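Local coordinates for phenazine biosynthesis protein PhzF family (Enterococcus faecalis, PDB 1S7J) that belongs to the PhzF family of phenazine biosynthesis-like proteins and is probably an isomerase, at residues A[154-159]-A[177-182]; A[184-189]-A[223-228]. All coordinates share one frame; numbering follows the deposited sequence.

Contact 1 (A[154-159]-A[177-182])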
loop_
_atom_site.group_PDB
_atom_site.type_symbol
_atom_site.label_atom_id
_atom_site.label_comp_id
_atom_site.label_asym_id
_atom_site.label_seq_id
_atom_site.Cartn_x
_atom_site.Cartn_y
_atom_site.Cartn_z
ATOM N N GLU A 154 -12.932 5.860 15.909
ATOM C CA GLU A 154 -12.327 5.751 17.214
ATOM C C GLU A 154 -12.027 4.284 17.559
ATOM O O GLU A 154 -10.992 3.980 18.147
ATOM C CB GLU A 154 -13.238 6.348 18.280
ATOM C CG GLU A 154 -12.514 6.566 19.630
ATOM C CD GLU A 154 -13.478 6.790 20.774
ATOM O OE1 GLU A 154 -14.650 6.347 20.660
ATOM O OE2 GLU A 154 -13.072 7.394 21.795
ATOM N N THR A 155 -12.939 3.397 17.200
ATOM C CA THR A 155 -12.759 1.974 17.487
ATOM C C THR A 155 -11.704 1.321 16.589
ATOM O O THR A 155 -10.968 0.435 17.033
ATOM C CB THR A 155 -14.098 1.191 17.355
ATOM O OG1 THR A 155 -15.057 1.714 18.298
ATOM C CG2 THR A 155 -13.878 -0.298 17.628
ATOM N N VAL A 156 -11.659 1.731 15.328
ATOM C CA VAL A 156 -10.700 1.180 14.377
ATOM C C VAL A 156 -9.295 1.549 14.809
ATOM O O VAL A 156 -8.390 0.702 14.839
ATOM C CB VAL A 156 -10.969 1.733 12.938
ATOM C CG1 VAL A 156 -9.914 1.252 11.978
ATOM C CG2 VAL A 156 -12.325 1.286 12.460
ATOM N N ALA A 157 -9.120 2.820 15.123
ATOM C CA ALA A 157 -7.856 3.360 15.555
ATOM C C ALA A 157 -7.361 2.711 16.849
ATOM O O ALA A 157 -6.212 2.285 16.942
ATOM C CB ALA A 157 -7.979 4.859 15.743
ATOM N N LYS A 158 -8.265 2.614 17.827
ATOM C CA LYS A 158 -7.949 2.066 19.141
ATOM C C LYS A 158 -7.629 0.574 19.303
ATOM O O LYS A 158 -6.846 0.207 20.183
ATOM C CB LYS A 158 -9.041 2.463 20.152
ATOM C CG LYS A 158 -9.004 3.942 20.590
ATOM C CD LYS A 158 -9.336 4.161 22.070
ATOM C CE LYS A 158 -8.780 5.504 22.561
ATOM N NZ LYS A 158 -9.272 6.682 21.788
ATOM N N ILE A 159 -8.218 -0.283 18.470
ATOM C CA ILE A 159 -7.981 -1.726 18.598
ATOM C C ILE A 159 -6.543 -2.215 18.533
ATOM O O ILE A 159 -5.692 -1.643 17.840
ATOM C CB ILE A 159 -8.816 -2.568 17.587
ATOM C CG1 ILE A 159 -8.395 -2.259 16.144
ATOM C CG2 ILE A 159 -10.297 -2.345 17.816
ATOM C CD1 ILE A 159 -8.794 -3.340 15.143
ATOM N N VAL A 177 -10.046 -3.779 8.318
ATOM C CA VAL A 177 -11.035 -3.281 9.248
ATOM C C VAL A 177 -11.371 -1.867 8.785
ATOM O O VAL A 177 -10.470 -1.100 8.421
ATOM C CB VAL A 177 -10.499 -3.278 10.721
ATOM C CG1 VAL A 177 -10.219 -4.711 11.186
ATOM C CG2 VAL A 177 -9.236 -2.449 10.827
ATOM N N THR A 178 -12.650 -1.523 8.792
ATOM C CA THR A 178 -13.093 -0.207 8.321
ATOM C C THR A 178 -14.176 0.393 9.200
ATOM O O THR A 178 -14.655 -0.239 10.141
ATOM C CB THR A 178 -13.684 -0.300 6.892
ATOM O OG1 THR A 178 -13.195 -1.479 6.233
ATOM C CG2 THR A 178 -13.297 0.898 6.092
ATOM N N ALA A 179 -14.568 1.621 8.870
ATOM C CA ALA A 179 -15.612 2.338 9.588
ATOM C C ALA A 179 -15.733 3.763 9.049
ATOM O O ALA A 179 -14.816 4.266 8.396
ATOM C CB ALA A 179 -15.315 2.367 11.070
ATOM N N SER A 180 -16.878 4.395 9.295
ATOM C CA SER A 180 -17.102 5.769 8.845
ATOM C C SER A 180 -16.095 6.707 9.494
ATOM O O SER A 180 -15.922 6.700 10.730
ATOM C CB SER A 180 -18.527 6.241 9.198
ATOM O OG SER A 180 -19.513 5.575 8.428
ATOM N N GLY A 181 -15.413 7.495 8.678
ATOM C CA GLY A 181 -14.442 8.434 9.198
ATOM C C GLY A 181 -15.120 9.589 9.903
ATOM O O GLY A 181 -16.274 9.914 9.608
ATOM N N ASP A 182 -14.419 10.196 10.861
ATOM C CA ASP A 182 -14.962 11.331 11.607
ATOM C C ASP A 182 -14.845 12.625 10.797
ATOM O O ASP A 182 -15.748 13.462 10.825
ATOM C CB ASP A 182 -14.234 11.499 12.950
ATOM C CG ASP A 182 -14.327 10.256 13.834
ATOM O OD1 ASP A 182 -13.423 10.070 14.675
ATOM O OD2 ASP A 182 -15.297 9.472 13.695
#
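Val156 turns CG1 anti to its own backbone N (chi1 175°), which leaves CG2 beside that N, and the two methyls of this helix residue reach different residues of strand 177-180. CG1 comes to 3.9 Å from Val177 CG2; chi1 of Val177 (-64°) puts its CG1 anti to the carbonyl carbon and leaves CG2 between backbone N and carbonyl carbon, and the two side chains pass each other pointing opposite ways. The other branch, Val156 CG2, lies 3.5 Å from Ala179 CB, tighter than an ordinary carbon-carbon contact, and 3.6 Å from the backbone Thr178 O. A branched valine can thus straddle two strand residues, while alanine, with its single methyl, suits the place where helix and strand come close. Past the end of the helix, Ile159 extends CD1 to 4.4 Å from Val177 CG1, a looser apolar touch that lengthens the patch. No hydrogen bond joins the segments, so side-chain packing carries the contact. This is helix-on-sheet packing: the axes approach to 8.1 Å and run roughly antiparallel, at 151°. Val177 and Ala179 point to the helix, whereas Thr178 between them points away, and its side chain touches Leu210 and Trp214 of helix 207-218. Strand 175-180 therefore has a helix on each face, and in its plane it pairs in parallel with strand 146-149 and antiparallel with strand 186-192.

Contact 2 (A[184-189]-A[223-228])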
loop_
_atom_site.group_PDB
_atom_site.type_symbol
_atom_site.label_atom_id
_atom_site.label_comp_id
_atom_site.label_asym_id
_atom_site.label_seq_id
_atom_site.Cartn_x
_atom_site.Cartn_y
_atom_site.Cartn_z
ATOM N N VAL A 184 -13.226 12.274 7.517
ATOM C CA VAL A 184 -12.968 11.757 6.183
ATOM C C VAL A 184 -14.111 10.781 5.848
ATOM O O VAL A 184 -14.911 10.454 6.727
ATOM C CB VAL A 184 -11.579 11.055 6.156
ATOM C CG1 VAL A 184 -11.710 9.554 6.344
ATOM C CG2 VAL A 184 -10.824 11.418 4.920
ATOM N N ASP A 185 -14.201 10.338 4.602
ATOM C CA ASP A 185 -15.282 9.421 4.233
ATOM C C ASP A 185 -15.202 8.051 4.910
ATOM O O ASP A 185 -16.211 7.535 5.395
ATOM C CB ASP A 185 -15.401 9.285 2.705
ATOM C CG ASP A 185 -16.074 10.503 2.059
ATOM O OD1 ASP A 185 -16.821 11.226 2.759
ATOM O OD2 ASP A 185 -15.864 10.728 0.854
ATOM N N PHE A 186 -14.012 7.457 4.930
ATOM C CA PHE A 186 -13.821 6.167 5.578
ATOM C C PHE A 186 -12.372 5.942 6.000
ATOM O O PHE A 186 -11.444 6.497 5.401
ATOM C CB PHE A 186 -14.307 5.019 4.686
ATOM C CG PHE A 186 -13.410 4.714 3.511
ATOM C CD1 PHE A 186 -13.682 5.248 2.252
ATOM C CD2 PHE A 186 -12.335 3.833 3.646
ATOM C CE1 PHE A 186 -12.905 4.898 1.142
ATOM C CE2 PHE A 186 -11.558 3.480 2.548
ATOM C CZ PHE A 186 -11.844 4.015 1.291
ATOM N N VAL A 187 -12.193 5.142 7.043
ATOM C CA VAL A 187 -10.870 4.820 7.568
ATOM C C VAL A 187 -10.634 3.324 7.547
ATOM O O VAL A 187 -11.578 2.556 7.489
ATOM C CB VAL A 187 -10.710 5.323 9.009
ATOM C CG1 VAL A 187 -10.549 6.829 9.018
ATOM C CG2 VAL A 187 -11.912 4.918 9.841
ATOM N N SER A 188 -9.386 2.910 7.630
ATOM C CA SER A 188 -9.065 1.498 7.630
ATOM C C SER A 188 -7.740 1.231 8.307
ATOM O O SER A 188 -7.070 2.151 8.773
ATOM C CB SER A 188 -9.023 0.961 6.195
ATOM O OG SER A 188 -7.980 1.566 5.440
ATOM N N ARG A 189 -7.414 -0.051 8.430
ATOM C CA ARG A 189 -6.155 -0.554 8.998
ATOM C C ARG A 189 -6.033 -1.942 8.400
ATOM O O ARG A 189 -7.031 -2.646 8.275
ATOM C CB ARG A 189 -6.202 -0.629 10.530
ATOM C CG ARG A 189 -6.088 0.708 11.222
ATOM C CD ARG A 189 -6.126 0.560 12.718
ATOM N NE ARG A 189 -4.981 -0.195 13.233
ATOM C CZ ARG A 189 -4.726 -0.381 14.530
ATOM N NH1 ARG A 189 -3.666 -1.075 14.897
ATOM N NH2 ARG A 189 -5.542 0.115 15.449
ATOM N N LEU A 223 -14.190 9.585 -2.927
ATOM C CA LEU A 223 -14.174 9.483 -1.486
ATOM C C LEU A 223 -12.822 9.844 -0.907
ATOM O O LEU A 223 -11.788 9.659 -1.551
ATOM C CB LEU A 223 -14.512 8.055 -1.041
ATOM C CG LEU A 223 -15.788 7.381 -1.517
ATOM C CD1 LEU A 223 -15.429 6.262 -2.485
ATOM C CD2 LEU A 223 -16.543 6.821 -0.323
ATOM N N SER A 224 -12.838 10.367 0.303
ATOM C CA SER A 224 -11.626 10.714 1.012
ATOM C C SER A 224 -11.411 9.576 2.041
ATOM O O SER A 224 -12.375 9.103 2.660
ATOM C CB SER A 224 -11.767 12.086 1.692
ATOM O OG SER A 224 -13.054 12.257 2.287
ATOM N N ALA A 225 -10.184 9.096 2.159
ATOM C CA ALA A 225 -9.889 8.010 3.080
ATOM C C ALA A 225 -8.641 8.256 3.919
ATOM O O ALA A 225 -7.812 9.108 3.589
ATOM C CB ALA A 225 -9.748 6.715 2.320
ATOM N N TYR A 226 -8.502 7.509 4.996
ATOM C CA TYR A 226 -7.353 7.637 5.855
ATOM C C TYR A 226 -7.103 6.340 6.558
ATOM O O TYR A 226 -7.919 5.909 7.369
ATOM C CB TYR A 226 -7.577 8.752 6.898
ATOM C CG TYR A 226 -6.297 9.287 7.492
ATOM C CD1 TYR A 226 -5.815 10.543 7.132
ATOM C CD2 TYR A 226 -5.537 8.515 8.380
ATOM C CE1 TYR A 226 -4.607 11.027 7.639
ATOM C CE2 TYR A 226 -4.327 8.983 8.897
ATOM C CZ TYR A 226 -3.863 10.237 8.523
ATOM O OH TYR A 226 -2.662 10.718 9.026
ATOM N N GLN A 227 -5.998 5.679 6.229
ATOM C CA GLN A 227 -5.649 4.435 6.881
ATOM C C GLN A 227 -5.033 4.837 8.222
ATOM O O GLN A 227 -3.886 5.289 8.283
ATOM C CB GLN A 227 -4.680 3.631 6.054
ATOM C CG GLN A 227 -4.651 2.194 6.469
ATOM C CD GLN A 227 -4.119 1.293 5.422
ATOM O OE1 GLN A 227 -3.561 0.252 5.714
ATOM N NE2 GLN A 227 -4.274 1.687 4.149
ATOM N N VAL A 228 -5.848 4.744 9.275
ATOM C CA VAL A 228 -5.459 5.132 10.615
ATOM C C VAL A 228 -4.559 4.172 11.408
ATOM O O VAL A 228 -4.911 3.701 12.502
ATOM C CB VAL A 228 -6.713 5.579 11.451
ATOM C CG1 VAL A 228 -7.647 4.398 11.700
ATOM C CG2 VAL A 228 -6.284 6.263 12.754
#
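Asp185 and Ser224 grip each other at the start of this strand pair. From Asp185, CB sits 3.0 Å from Ser224 O, and CG passes 3.5 Å from Ser224 OG. At the tip, OD1 lies 3.9 Å from Ser224 OG, while OD2 accepts a hydrogen bond from Ser224 N at 3.1 Å. That N-H meets the carboxylate from above its plane, 41° out of it; OD2 also accepts from Gln220 NE2, so two donors hold the oxygen. In return Ser224 OG takes the Asp185 N-H at 3.2 Å. A short acid and a short hydroxyl suit this spot because each can reach the other's backbone N. From Phe186 on, the first segment runs as a strand parallel to strand 222-227, in a mixed sheet of the PhzF fold, with Phe186, Val187 and Ser188 paired to Ala225, Tyr226 and Gln227. Phe186 N donates to Ser224 O and Tyr226 N to Phe186 O, while the bond from Ser188 N to Tyr226 O is weak. On the face of Phe186 and Ala225, the small Ala225 CB makes a CH-pi contact 3.7 Å from the Phe186 ring centroid; Leu223 CD2 lies at the ring's edge, and Trp214 of helix 207-218 stacks with the ring. On the other face, Val187 CG1 packs 4.1 Å from Tyr226 CB, while the phenol OH is hydrogen-bonded to Lys17 NZ. Nearby, Val228 CG1 touches Val187 CB and Arg189 CG.

Contacts 1 and 2 lie about 9 Å apart, centre to centre, and meet through neighbouring antiparallel strands 175-180 and 186-192. Both are partly buried, but contact 1 ends in exposed Glu154 and Asp182, whereas none of the touching residues of contact 2 is exposed. Contact 1 lays a helix over the sheet by apolar packing and buries 209 Å²; contact 2 joins strands edge to edge through backbone bonds and, at one end, the side chains of Asp185 and Ser224, and buries 621 Å². Arg189 couples them: its NH2 probably bonds to the carbonyls of Val156 and Ile159, while NH1 forms a salt bridge with Glu199. Val228 of contact 2 also packs on Val156 and Ala157 of helix 153-158.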